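PDB 4G1P: Cys-Gly metallodipeptidase DUG1 from Saccharomyces cerevisiae, which hydrolyses the dipeptide Cys-Gly as a two-metal M20-family peptidase and serves as the catalytic component of the glutathione-degrading complex. Local coordinates for the interface of chains A and B. Numbering follows the deposited sequence. Chains: chain A/B, Cys-Gly metallodipeptidase DUG1.

The interface of chains A and B. Residues chain A 292, 295-298, 445, 451; chain B 228-232, 237, 241.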
ATOM      1  N   LEU A 292      24.522  -6.811  15.478  1.00 24.86           N
ATOM      2  CA  LEU A 292      23.434  -6.935  14.521  1.00 27.34           C
ATOM      3  C   LEU A 292      22.075  -6.717  15.201  1.00 27.44           C
ATOM      4  O   LEU A 292      21.243  -5.972  14.702  1.00 26.61           O
ATOM      5  CB  LEU A 292      23.475  -8.294  13.833  1.00 27.52           C
ATOM      6  CG  LEU A 292      22.366  -8.537  12.812  1.00 27.80           C
ATOM      7  CD1 LEU A 292      22.538  -7.571  11.649  1.00 25.36           C
ATOM      8  CD2 LEU A 292      22.383  -9.987  12.337  1.00 22.77           C
ATOM      9  N   ALA A 295      21.356  -2.976  15.904  1.00 25.27           N
ATOM     10  CA  ALA A 295      21.008  -2.189  14.730  1.00 25.10           C
ATOM     11  C   ALA A 295      19.609  -2.572  14.275  1.00 25.16           C
ATOM     12  O   ALA A 295      18.855  -1.756  13.753  1.00 24.83           O
ATOM     13  CB  ALA A 295      22.012  -2.435  13.631  1.00 19.09           C
ATOM     14  N   THR A 296      19.285  -3.836  14.488  1.00 24.56           N
ATOM     15  CA  THR A 296      17.991  -4.389  14.145  1.00 22.92           C
ATOM     16  C   THR A 296      16.893  -3.932  15.105  1.00 23.24           C
ATOM     17  O   THR A 296      15.791  -3.595  14.691  1.00 25.33           O
ATOM     18  CB  THR A 296      18.083  -5.903  14.131  1.00 19.76           C
ATOM     19  OG1 THR A 296      18.429  -6.325  12.808  1.00 21.16           O
ATOM     20  CG2 THR A 296      16.801  -6.494  14.482  1.00 21.89           C
ATOM     21  N   GLY A 297      17.209  -3.885  16.389  1.00 24.11           N
ATOM     22  CA  GLY A 297      16.231  -3.477  17.371  1.00 21.56           C
ATOM     23  C   GLY A 297      15.468  -4.691  17.840  1.00 23.01           C
ATOM     24  O   GLY A 297      14.424  -4.577  18.471  1.00 24.80           O
ATOM     25  N   SER A 298      16.010  -5.863  17.536  1.00 23.94           N
ATOM     26  CA  SER A 298      15.382  -7.113  17.916  1.00 24.16           C
ATOM     27  C   SER A 298      16.390  -8.267  17.947  1.00 24.51           C
ATOM     28  O   SER A 298      17.569  -8.083  17.654  1.00 26.85           O
ATOM     29  CB  SER A 298      14.260  -7.435  16.932  1.00 25.03           C
ATOM     30  OG  SER A 298      14.778  -8.036  15.755  1.00 25.07           O
ATOM     31  N   GLY A 445      26.807   1.677  10.648  1.00 24.08           N
ATOM     32  CA  GLY A 445      25.883   0.716  10.072  1.00 21.09           C
ATOM     33  C   GLY A 445      24.495   0.761  10.677  1.00 22.76           C
ATOM     34  O   GLY A 445      23.624  -0.014  10.288  1.00 23.41           O
ATOM     35  N   SER A 451      15.261   4.157   6.159  1.00 19.25           N
ATOM     36  CA  SER A 451      14.414   3.860   7.297  1.00 19.55           C
ATOM     37  C   SER A 451      13.949   5.149   7.981  1.00 21.36           C
ATOM     38  O   SER A 451      14.143   6.233   7.438  1.00 23.59           O
ATOM     39  CB  SER A 451      15.166   2.951   8.261  1.00 20.53           C
ATOM     40  OG  SER A 451      14.289   2.400   9.224  1.00 27.14           O
TER
ATOM     41  N   PRO B 228      12.022  -6.488  13.228  1.00 21.31           N
ATOM     42  CA  PRO B 228      12.887  -5.387  13.668  1.00 23.33           C
ATOM     43  C   PRO B 228      12.051  -4.238  14.206  1.00 24.64           C
ATOM     44  O   PRO B 228      10.822  -4.224  14.024  1.00 21.82           O
ATOM     45  CB  PRO B 228      13.551  -4.936  12.371  1.00 22.47           C
ATOM     46  CG  PRO B 228      12.542  -5.260  11.320  1.00 20.40           C
ATOM     47  CD  PRO B 228      11.957  -6.574  11.761  1.00 21.88           C
ATOM     48  N   SER B 229      12.702  -3.274  14.846  1.00 19.12           N
ATOM     49  CA  SER B 229      11.965  -2.179  15.464  1.00 19.96           C
ATOM     50  C   SER B 229      11.665  -1.070  14.471  1.00 18.65           C
ATOM     51  O   SER B 229      10.844  -0.206  14.725  1.00 22.19           O
ATOM     52  CB  SER B 229      12.703  -1.639  16.688  1.00 21.29           C
ATOM     53  OG  SER B 229      14.007  -1.213  16.354  1.00 28.96           O
ATOM     54  N   ALA B 230      12.329  -1.111  13.327  1.00 18.80           N
ATOM     55  CA  ALA B 230      12.054  -0.174  12.251  1.00 19.78           C
ATOM     56  C   ALA B 230      12.448  -0.791  10.910  1.00 20.94           C
ATOM     57  O   ALA B 230      13.119  -1.827  10.873  1.00 20.37           O
ATOM     58  CB  ALA B 230      12.782   1.116  12.483  1.00 14.47           C
ATOM     59  N   ASP B 231      12.007  -0.180   9.814  1.00 19.05           N
ATOM     60  CA  ASP B 231      12.295  -0.717   8.493  1.00 18.55           C
ATOM     61  C   ASP B 231      13.804  -0.862   8.321  1.00 21.22           C
ATOM     62  O   ASP B 231      14.584  -0.137   8.937  1.00 22.92           O
ATOM     63  CB  ASP B 231      11.694   0.160   7.390  1.00 18.94           C
ATOM     64  CG  ASP B 231      10.169  -0.007   7.249  1.00 22.30           C
ATOM     65  OD1 ASP B 231       9.581  -0.876   7.927  1.00 19.36           O
ATOM     66  OD2 ASP B 231       9.556   0.736   6.448  1.00 22.29           O
ATOM     67  N   LEU B 232      14.215  -1.832   7.520  1.00 21.84           N
ATOM     68  CA  LEU B 232      15.633  -2.111   7.345  1.00 21.03           C
ATOM     69  C   LEU B 232      15.997  -1.970   5.883  1.00 23.25           C
ATOM     70  O   LEU B 232      15.220  -2.353   5.000  1.00 24.25           O
ATOM     71  CB  LEU B 232      15.979  -3.524   7.819  1.00 18.25           C
ATOM     72  CG  LEU B 232      15.814  -3.854   9.307  1.00 20.08           C
ATOM     73  CD1 LEU B 232      16.233  -5.281   9.594  1.00 17.64           C
ATOM     74  CD2 LEU B 232      16.587  -2.912  10.181  1.00 17.21           C
ATOM     75  N   PHE B 237      20.934  -5.581   5.352  1.00 21.08           N
ATOM     76  CA  PHE B 237      20.454  -6.634   6.232  1.00 19.93           C
ATOM     77  C   PHE B 237      19.922  -7.853   5.472  1.00 20.18           C
ATOM     78  O   PHE B 237      19.551  -8.848   6.076  1.00 23.15           O
ATOM     79  CB  PHE B 237      19.386  -6.076   7.172  1.00 19.58           C
ATOM     80  CG  PHE B 237      19.866  -4.934   8.023  1.00 21.54           C
ATOM     81  CD1 PHE B 237      19.817  -3.632   7.556  1.00 21.47           C
ATOM     82  CD2 PHE B 237      20.368  -5.159   9.294  1.00 21.54           C
ATOM     83  CE1 PHE B 237      20.262  -2.580   8.344  1.00 19.66           C
ATOM     84  CE2 PHE B 237      20.815  -4.108  10.080  1.00 17.02           C
ATOM     85  CZ  PHE B 237      20.762  -2.822   9.603  1.00 17.83           C
ATOM     86  N   VAL B 241      18.707 -11.006   8.491  1.00 25.59           N
ATOM     87  CA  VAL B 241      17.596 -10.851   9.433  1.00 24.81           C
ATOM     88  C   VAL B 241      16.347 -11.466   8.830  1.00 22.62           C
ATOM     89  O   VAL B 241      16.195 -11.512   7.613  1.00 26.05           O
ATOM     90  CB  VAL B 241      17.306  -9.375   9.734  1.00 26.34           C
ATOM     91  CG1 VAL B 241      18.599  -8.655  10.132  1.00 27.24           C
ATOM     92  CG2 VAL B 241      16.706  -8.703   8.524  1.00 24.42           C
TER
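In the homodimer of this M20A metallopeptidase, the last turn of helix 289-296 and the loop residue A:Ser451 of one subunit meet the 228-241 stretch of the other; the two-fold axis repeats the patch with the chains exchanged. A:Thr296, at the C-terminal end of its helix, buries the most surface here, 66 Å². The carbonyl O of A:Thr296 takes a hydrogen bond from the backbone N of B:Ser229 at 3.1 Å, nearly straight (169° at H) and in the carbonyl plane, so a helix-end carbonyl is capped by a main-chain N-H of the partner. The hydroxyl OG of B:Ser229, held between its own backbone N and carbonyl carbon (chi1 57°), adds a weak bond to the same oxygen and lies beside CA of A:Gly297. The A:Thr296 side chain, with CG2 anti to the backbone N, splits its branches: CG2 crosses B:Pro228 obliquely, while OG1 points tip to tip at the methyl CG1 of B:Val241, 3.6 Å away, and also passes CD1 of B:Leu232. B:Phe237, hiding 46 Å², has CG anti to its carbonyl carbon. The CD2-CE2 side of its ring runs along the helix: CD2 of B:Phe237 meets the methyl CD1 of A:Leu292 at 4.0 Å, the two side chains sliding past each other in opposite directions, and CE2 of B:Phe237 meets CB of A:Ala295 at 4.1 Å. Within chain B, CD2 of B:Leu232 sits over the centre of one face of the B:Phe237 ring, 4.0 Å above the plane, and backs the phenyl group from its own subunit. At the other end of the patch, A:Ser451, from a separate loop of chain A, turns OG anti to its backbone N (chi1 -167°) and donates to the main-chain carbonyl O of B:Asp231 at 2.6 Å. This donor approaches from above the carbonyl plane. The patch centre lies about 19 Å from the catalytic A:Glu171.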